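Local coordinates for protein aromatic amino acid beta-eliminating lyase/threonine aldolase (Exiguobacterium sibiricum, PDB 3LWS) that belongs to the beta-eliminating lyase family of pyridoxal-phosphate-dependent enzymes and holds that cofactor covalently, at residues A[248-251]-A[252-256]; A[321-324]-A[325-328]. All blocks are in the same frame, centred on the assembly; numbering follows the deposited sequence. Where two conformers were deposited one is given.

Going along the chain from the N terminus, the large domain and its mixed sheet come first, followed by helix 241-254, whose later turns make up interaction 1. It closes no long loop: residues 248-251 bond to 252-256 within one continuous stretch of chain. Some 65 residues later, beyond helix 298-312, interaction 2 closes the tight hairpin between strands 321-322 and 326-332, at the border of the four-stranded antiparallel sheet. The two contacts are in series, neither nested nor crossed. They lie on opposite sides of the chain's centre, their nearest atoms about 24 Å apart: interaction 1 belongs to the helix packed on helices 24-31 and 49-60, interaction 2 to the sheet edge, and they do not touch.

Interaction 1: A[248-251]-A[252-256]; sequences DYYY and ELRKD
Tyr250 and Arg254 sit one turn apart in helix 241-254 and send their side chains the same way, into the protein. This is the tight side. The side chains run alongside each other with their planes 10° apart, and NH1 of Arg254 comes 3.3 Å from CD1 of Tyr250. Leu253 lies alongside Tyr250, CD2 3.8 Å from CD1, with the same methyl over one face of the guanidinium. The guanidinium is fixed from outside by a salt bridge to Asp335 and by the carbonyl of Leu208, two residues past the cofactor-bearing Lys206; Tyr250 OH bonds to Val26 O. Helical backbone bonds tie the turn together, with Glu252 N to Asp248 O at 2.8 Å the straightest at 168°.

The opposite character is found at Asp248 and Glu252. Glu252 is exposed, and its OE2 lies 4.4 Å from OD1 of Asp248; Lys55 bridges to both carboxylates and probably offsets their like charge. Tyr251, buried and edge-to-face with Phe56, links the two sides: Glu252 OE2 meets its ring edge, and Lys255 CB lies over one face, 4.1 Å from the centroid, a CH-pi contact. Lys255 chi1 (60°) carries CD to 3.6 Å from Tyr251 CE2.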
ATOM      1  N   ASP A 248      15.165  -3.620   0.693  1.00 20.61           N
ATOM      2  CA  ASP A 248      16.584  -3.429   0.977  1.00 21.48           C
ATOM      3  C   ASP A 248      17.381  -4.729   0.916  1.00 21.13           C
ATOM      4  O   ASP A 248      18.471  -4.738   0.361  1.00 22.60           O
ATOM      5  CB  ASP A 248      16.765  -2.803   2.373  1.00 20.93           C
ATOM      6  CG  ASP A 248      17.993  -1.907   2.462  1.00 22.71           C
ATOM      7  OD1 ASP A 248      18.604  -1.594   1.434  1.00 23.30           O
ATOM      8  OD2 ASP A 248      18.314  -1.491   3.561  1.00 26.92           O
ATOM      9  N   TYR A 249      16.832  -5.806   1.489  1.00 20.19           N
ATOM     10  CA  TYR A 249      17.444  -7.137   1.414  1.00 21.14           C
ATOM     11  C   TYR A 249      17.670  -7.613  -0.007  1.00 20.35           C
ATOM     12  O   TYR A 249      18.752  -8.141  -0.298  1.00 19.03           O
ATOM     13  CB  TYR A 249      16.596  -8.199   2.129  1.00 20.55           C
ATOM     14  CG  TYR A 249      17.171  -9.606   2.069  1.00 20.66           C
ATOM     15  CD1 TYR A 249      17.959 -10.103   3.097  1.00 20.73           C
ATOM     16  CD2 TYR A 249      16.895 -10.457   1.004  1.00 22.32           C
ATOM     17  CE1 TYR A 249      18.513 -11.387   3.032  1.00 24.65           C
ATOM     18  CE2 TYR A 249      17.445 -11.764   0.948  1.00 23.99           C
ATOM     19  CZ  TYR A 249      18.241 -12.201   1.977  1.00 25.57           C
ATOM     20  OH  TYR A 249      18.758 -13.467   1.944  1.00 20.76           O
ATOM     21  N   TYR A 250      16.652  -7.499  -0.881  1.00 19.95           N
ATOM     22  CA  TYR A 250      16.839  -7.981  -2.279  1.00 20.40           C
ATOM     23  C   TYR A 250      17.721  -7.034  -3.060  1.00 18.55           C
ATOM     24  O   TYR A 250      18.436  -7.454  -3.967  1.00 21.42           O
ATOM     25  CB  TYR A 250      15.501  -8.326  -2.952  1.00 18.28           C
ATOM     26  CG  TYR A 250      14.942  -9.564  -2.292  1.00 18.95           C
ATOM     27  CD1 TYR A 250      15.539 -10.806  -2.489  1.00 20.43           C
ATOM     28  CD2 TYR A 250      13.866  -9.499  -1.425  1.00 19.09           C
ATOM     29  CE1 TYR A 250      15.079 -11.919  -1.857  1.00 17.91           C
ATOM     30  CE2 TYR A 250      13.398 -10.618  -0.794  1.00 17.88           C
ATOM     31  CZ  TYR A 250      14.012 -11.812  -0.995  1.00 18.67           C
ATOM     32  OH  TYR A 250      13.531 -12.936  -0.381  1.00 19.64           O
ATOM     33  N   TYR A 251      17.704  -5.757  -2.680  1.00 19.25           N
ATOM     34  CA  TYR A 251      18.657  -4.805  -3.237  1.00 20.80           C
ATOM     35  C   TYR A 251      20.092  -5.235  -2.892  1.00 21.48           C
ATOM     36  O   TYR A 251      20.921  -5.398  -3.789  1.00 22.29           O
ATOM     37  CB  TYR A 251      18.386  -3.360  -2.778  1.00 20.58           C
ATOM     38  CG  TYR A 251      19.445  -2.407  -3.256  1.00 20.39           C
ATOM     39  CD1 TYR A 251      19.416  -1.899  -4.553  1.00 21.93           C
ATOM     40  CD2 TYR A 251      20.524  -2.062  -2.435  1.00 21.05           C
ATOM     41  CE1 TYR A 251      20.406  -1.040  -5.014  1.00 20.13           C
ATOM     42  CE2 TYR A 251      21.526  -1.193  -2.899  1.00 19.49           C
ATOM     43  CZ  TYR A 251      21.466  -0.697  -4.181  1.00 22.28           C
ATOM     44  OH  TYR A 251      22.431   0.156  -4.648  1.00 27.33           O
ATOM     45  N   GLU A 252      20.381  -5.440  -1.610  1.00 22.03           N
ATOM     46  CA  GLU A 252      21.734  -5.835  -1.240  1.00 23.06           C
ATOM     47  C   GLU A 252      22.100  -7.161  -1.897  1.00 23.06           C
ATOM     48  O   GLU A 252      23.215  -7.282  -2.436  1.00 24.12           O
ATOM     49  CB  GLU A 252      21.912  -5.877   0.285  1.00 23.18           C
ATOM     50  CG  GLU A 252      21.877  -4.511   0.897  1.00 23.87           C
ATOM     51  CD  GLU A 252      22.984  -3.596   0.387  1.00 24.51           C
ATOM     52  OE1 GLU A 252      24.106  -4.095   0.137  1.00 29.55           O
ATOM     53  OE2 GLU A 252      22.729  -2.392   0.219  1.00 26.42           O
ATOM     54  N   LEU A 253      21.138  -8.089  -1.978  1.00 22.24           N
ATOM     55  CA  LEU A 253      21.370  -9.398  -2.610  1.00 22.43           C
ATOM     56  C   LEU A 253      21.694  -9.332  -4.104  1.00 23.06           C
ATOM     57  O   LEU A 253      22.566 -10.053  -4.576  1.00 20.09           O
ATOM     58  CB  LEU A 253      20.172 -10.320  -2.410  1.00 22.90           C
ATOM     59  CG  LEU A 253      20.283 -11.797  -2.867  1.00 22.26           C
ATOM     60  CD1 LEU A 253      21.158 -12.624  -1.884  1.00 21.68           C
ATOM     61  CD2 LEU A 253      18.893 -12.430  -3.008  1.00 21.59           C
ATOM     62  N   ARG A 254      21.021  -8.467  -4.849  1.00 22.27           N
ATOM     63  CA  ARG A 254      21.081  -8.566  -6.301  1.00 21.82           C
ATOM     64  C   ARG A 254      21.688  -7.370  -7.027  1.00 23.82           C
ATOM     65  O   ARG A 254      21.810  -7.414  -8.245  1.00 25.00           O
ATOM     66  CB  ARG A 254      19.690  -8.877  -6.849  1.00 21.78           C
ATOM     67  CG  ARG A 254      19.170 -10.256  -6.458  1.00 22.06           C
ATOM     68  CD  ARG A 254      17.890 -10.633  -7.175  1.00 23.14           C
ATOM     69  NE  ARG A 254      17.442 -11.975  -6.778  1.00 22.07           N
ATOM     70  CZ  ARG A 254      16.328 -12.258  -6.081  1.00 22.16           C
ATOM     71  NH1 ARG A 254      15.476 -11.311  -5.711  1.00 21.91           N
ATOM     72  NH2 ARG A 254      16.048 -13.526  -5.770  1.00 21.48           N
ATOM     73  N   LYS A 255      22.110  -6.334  -6.295  1.00 22.93           N
ATOM     74  CA  LYS A 255      22.605  -5.105  -6.920  1.00 23.10           C
ATOM     75  C   LYS A 255      23.776  -5.326  -7.886  1.00 24.81           C
ATOM     76  O   LYS A 255      23.917  -4.580  -8.869  1.00 24.99           O
ATOM     77  CB  LYS A 255      22.949  -4.038  -5.869  1.00 23.74           C
ATOM     78  CG  LYS A 255      24.016  -4.433  -4.860  1.00 24.26           C
ATOM     79  CD  LYS A 255      24.293  -3.288  -3.902  1.00 28.70           C
ATOM     80  CE  LYS A 255      25.277  -3.657  -2.835  1.00 32.52           C
ATOM     81  NZ  LYS A 255      26.491  -4.301  -3.354  1.00 41.37           N
ATOM     82  N   ASP A 256      24.542  -6.390  -7.651  1.00 25.17           N
ATOM     83  CA  ASP A 256      25.738  -6.661  -8.397  1.00 25.29           C
ATOM     84  C   ASP A 256      25.587  -7.872  -9.297  1.00 24.54           C
ATOM     85  O   ASP A 256      26.594  -8.500  -9.690  1.00 23.55           O
ATOM     86  CB  ASP A 256      26.896  -6.871  -7.421  1.00 25.80           C
ATOM     87  CG  ASP A 256      27.258  -5.609  -6.644  1.00 31.22           C
ATOM     88  OD1 ASP A 256      26.908  -4.476  -7.083  1.00 34.57           O
ATOM     89  OD2 ASP A 256      27.932  -5.763  -5.601  1.00 36.20           O
TER

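Interaction 2: A[321-324]-A[325-328]; sequences VDKD and GYCS
Val321 and Ser328 form an antiparallel hydrogen-bonded pair, joined by Val321 N to Ser328 O at 2.8 Å and Ser328 N to Val321 O at 2.9 Å, and the next pair inward, Asp322 with Cys327, is non-hydrogen-bonded. The chain then reverses through a two-residue type II beta turn, Lys323 to Tyr326, flanked by the bond that Lys323 N donates to Tyr326 O at 2.8 Å. Gly325 takes the third position of that turn, where its positive phi of 76° suits a glycine.

The main side-chain contact spans the turn. Lys323 lays CB over one face of the Tyr326 ring, 3.6 Å from the centroid, a close CH-pi contact, and CG follows above the rim, by CZ and the hydroxyl. A bend at chi2 (-82°) turns the rest of the lysine from its initial course. Tyr326 comes under it because its CG stands between backbone N and carbonyl carbon, chi1 73°, which also sets the ring edge against the carbonyl oxygen of Asp324, 3.3 Å from CD1. The ring further meets His293 of the adjoining strand, their planes nearly parallel.

Val321 and Ser328 share one face of the sheet, Asp322 and Cys327 the other. On the latter face OD1 of Asp322 lies 3.3 Å from Cys327 CB, while its hydrogen bond goes to the backbone N of Ala298, where helix 298-312 begins. Gln297 braces the turn itself, its NE2 bonding to Lys323 O and its OE1 to Gly325 N.

The chemistry therefore divides in two: main-chain amides set the register of this edge hairpin, and the lysine's aliphatic stem, rather than its charge, meets the tyrosine, so the side-chain part of the contact probably rests on dispersion and CH-pi attraction.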
ATOM      1  N   VAL A 321       0.978 -13.804 -26.055  1.00 20.12           N
ATOM      2  CA  VAL A 321       0.037 -12.722 -26.359  1.00 21.51           C
ATOM      3  C   VAL A 321      -0.040 -12.675 -27.864  1.00 21.14           C
ATOM      4  O   VAL A 321       0.977 -12.405 -28.497  1.00 21.42           O
ATOM      5  CB  VAL A 321       0.492 -11.348 -25.774  1.00 21.66           C
ATOM      6  CG1 VAL A 321      -0.450 -10.204 -26.231  1.00 22.24           C
ATOM      7  CG2 VAL A 321       0.547 -11.406 -24.244  1.00 21.48           C
ATOM      8  N   ASP A 322      -1.224 -12.968 -28.429  1.00 19.99           N
ATOM      9  CA  ASP A 322      -1.392 -12.979 -29.867  1.00 21.32           C
ATOM     10  C   ASP A 322      -1.342 -11.566 -30.420  1.00 21.91           C
ATOM     11  O   ASP A 322      -1.891 -10.632 -29.838  1.00 21.18           O
ATOM     12  CB  ASP A 322      -2.703 -13.677 -30.315  1.00 22.13           C
ATOM     13  CG  ASP A 322      -2.543 -15.151 -30.502  1.00 21.72           C
ATOM     14  OD1 ASP A 322      -1.397 -15.578 -30.757  1.00 23.64           O
ATOM     15  OD2 ASP A 322      -3.559 -15.880 -30.440  1.00 24.06           O
ATOM     16  N   LYS A 323      -0.660 -11.437 -31.552  1.00 20.82           N
ATOM     17  CA  LYS A 323      -0.549 -10.182 -32.277  1.00 21.60           C
ATOM     18  C   LYS A 323      -0.915 -10.533 -33.714  1.00 21.21           C
ATOM     19  O   LYS A 323      -1.559 -11.577 -33.961  1.00 20.65           O
ATOM     20  CB  LYS A 323       0.889  -9.622 -32.200  1.00 21.54           C
ATOM     21  CG  LYS A 323       1.400  -9.417 -30.828  1.00 26.45           C
ATOM     22  CD  LYS A 323       0.926  -8.123 -30.236  1.00 32.95           C
ATOM     23  CE  LYS A 323       1.789  -7.796 -29.026  1.00 40.48           C
ATOM     24  NZ  LYS A 323       1.457  -6.492 -28.416  1.00 44.20           N
ATOM     25  N   ASP A 324      -0.520  -9.678 -34.653  1.00 21.96           N
ATOM     26  CA  ASP A 324      -0.888  -9.865 -36.064  0.50 23.18           C
ATOM     27  C   ASP A 324       0.074 -10.841 -36.770  1.00 23.64           C
ATOM     28  O   ASP A 324       1.169 -10.463 -37.188  1.00 23.63           O
ATOM     29  CB  ASP A 324      -0.910  -8.511 -36.785  0.50 22.03           C
ATOM     30  CG  ASP A 324      -1.468  -8.610 -38.207  0.50 26.17           C
ATOM     31  OD1 ASP A 324      -2.198  -9.580 -38.510  0.50 26.32           O
ATOM     32  OD2 ASP A 324      -1.172  -7.713 -39.019  0.50 24.41           O
ATOM     33  N   GLY A 325      -0.346 -12.101 -36.899  1.00 23.68           N
ATOM     34  CA  GLY A 325       0.475 -13.113 -37.555  1.00 24.07           C
ATOM     35  C   GLY A 325       1.641 -13.649 -36.738  1.00 23.74           C
ATOM     36  O   GLY A 325       2.431 -14.432 -37.245  1.00 22.77           O
ATOM     37  N   TYR A 326       1.770 -13.197 -35.490  1.00 23.97           N
ATOM     38  CA  TYR A 326       2.770 -13.720 -34.557  1.00 22.55           C
ATOM     39  C   TYR A 326       2.233 -13.621 -33.128  1.00 21.18           C
ATOM     40  O   TYR A 326       1.193 -13.010 -32.901  1.00 20.24           O
ATOM     41  CB  TYR A 326       4.089 -12.945 -34.725  1.00 23.76           C
ATOM     42  CG  TYR A 326       4.081 -11.541 -34.171  1.00 23.51           C
ATOM     43  CD1 TYR A 326       3.496 -10.496 -34.860  1.00 22.92           C
ATOM     44  CD2 TYR A 326       4.678 -11.273 -32.951  1.00 22.94           C
ATOM     45  CE1 TYR A 326       3.508  -9.162 -34.333  1.00 25.28           C
ATOM     46  CE2 TYR A 326       4.673  -9.982 -32.403  1.00 25.61           C
ATOM     47  CZ  TYR A 326       4.108  -8.934 -33.103  1.00 26.45           C
ATOM     48  OH  TYR A 326       4.148  -7.714 -32.506  1.00 28.38           O
ATOM     49  N   CYS A 327       2.907 -14.266 -32.183  1.00 20.16           N
ATOM     50  CA  CYS A 327       2.567 -14.181 -30.764  1.00 18.93           C
ATOM     51  C   CYS A 327       3.835 -13.945 -29.982  1.00 21.00           C
ATOM     52  O   CYS A 327       4.935 -14.291 -30.430  1.00 20.87           O
ATOM     53  CB  CYS A 327       1.867 -15.454 -30.266  1.00 19.04           C
ATOM     54  SG  CYS A 327       2.680 -16.973 -30.700  1.00 23.00           S
ATOM     55  N   SER A 328       3.684 -13.374 -28.804  1.00 20.95           N
ATOM     56  CA  SER A 328       4.811 -12.759 -28.107  1.00 22.11           C
ATOM     57  C   SER A 328       4.794 -13.070 -26.636  1.00 21.75           C
ATOM     58  O   SER A 328       3.736 -13.273 -26.047  1.00 19.45           O
ATOM     59  CB  SER A 328       4.723 -11.240 -28.265  1.00 22.86           C
ATOM     60  OG  SER A 328       5.818 -10.591 -27.664  1.00 30.54           O
TER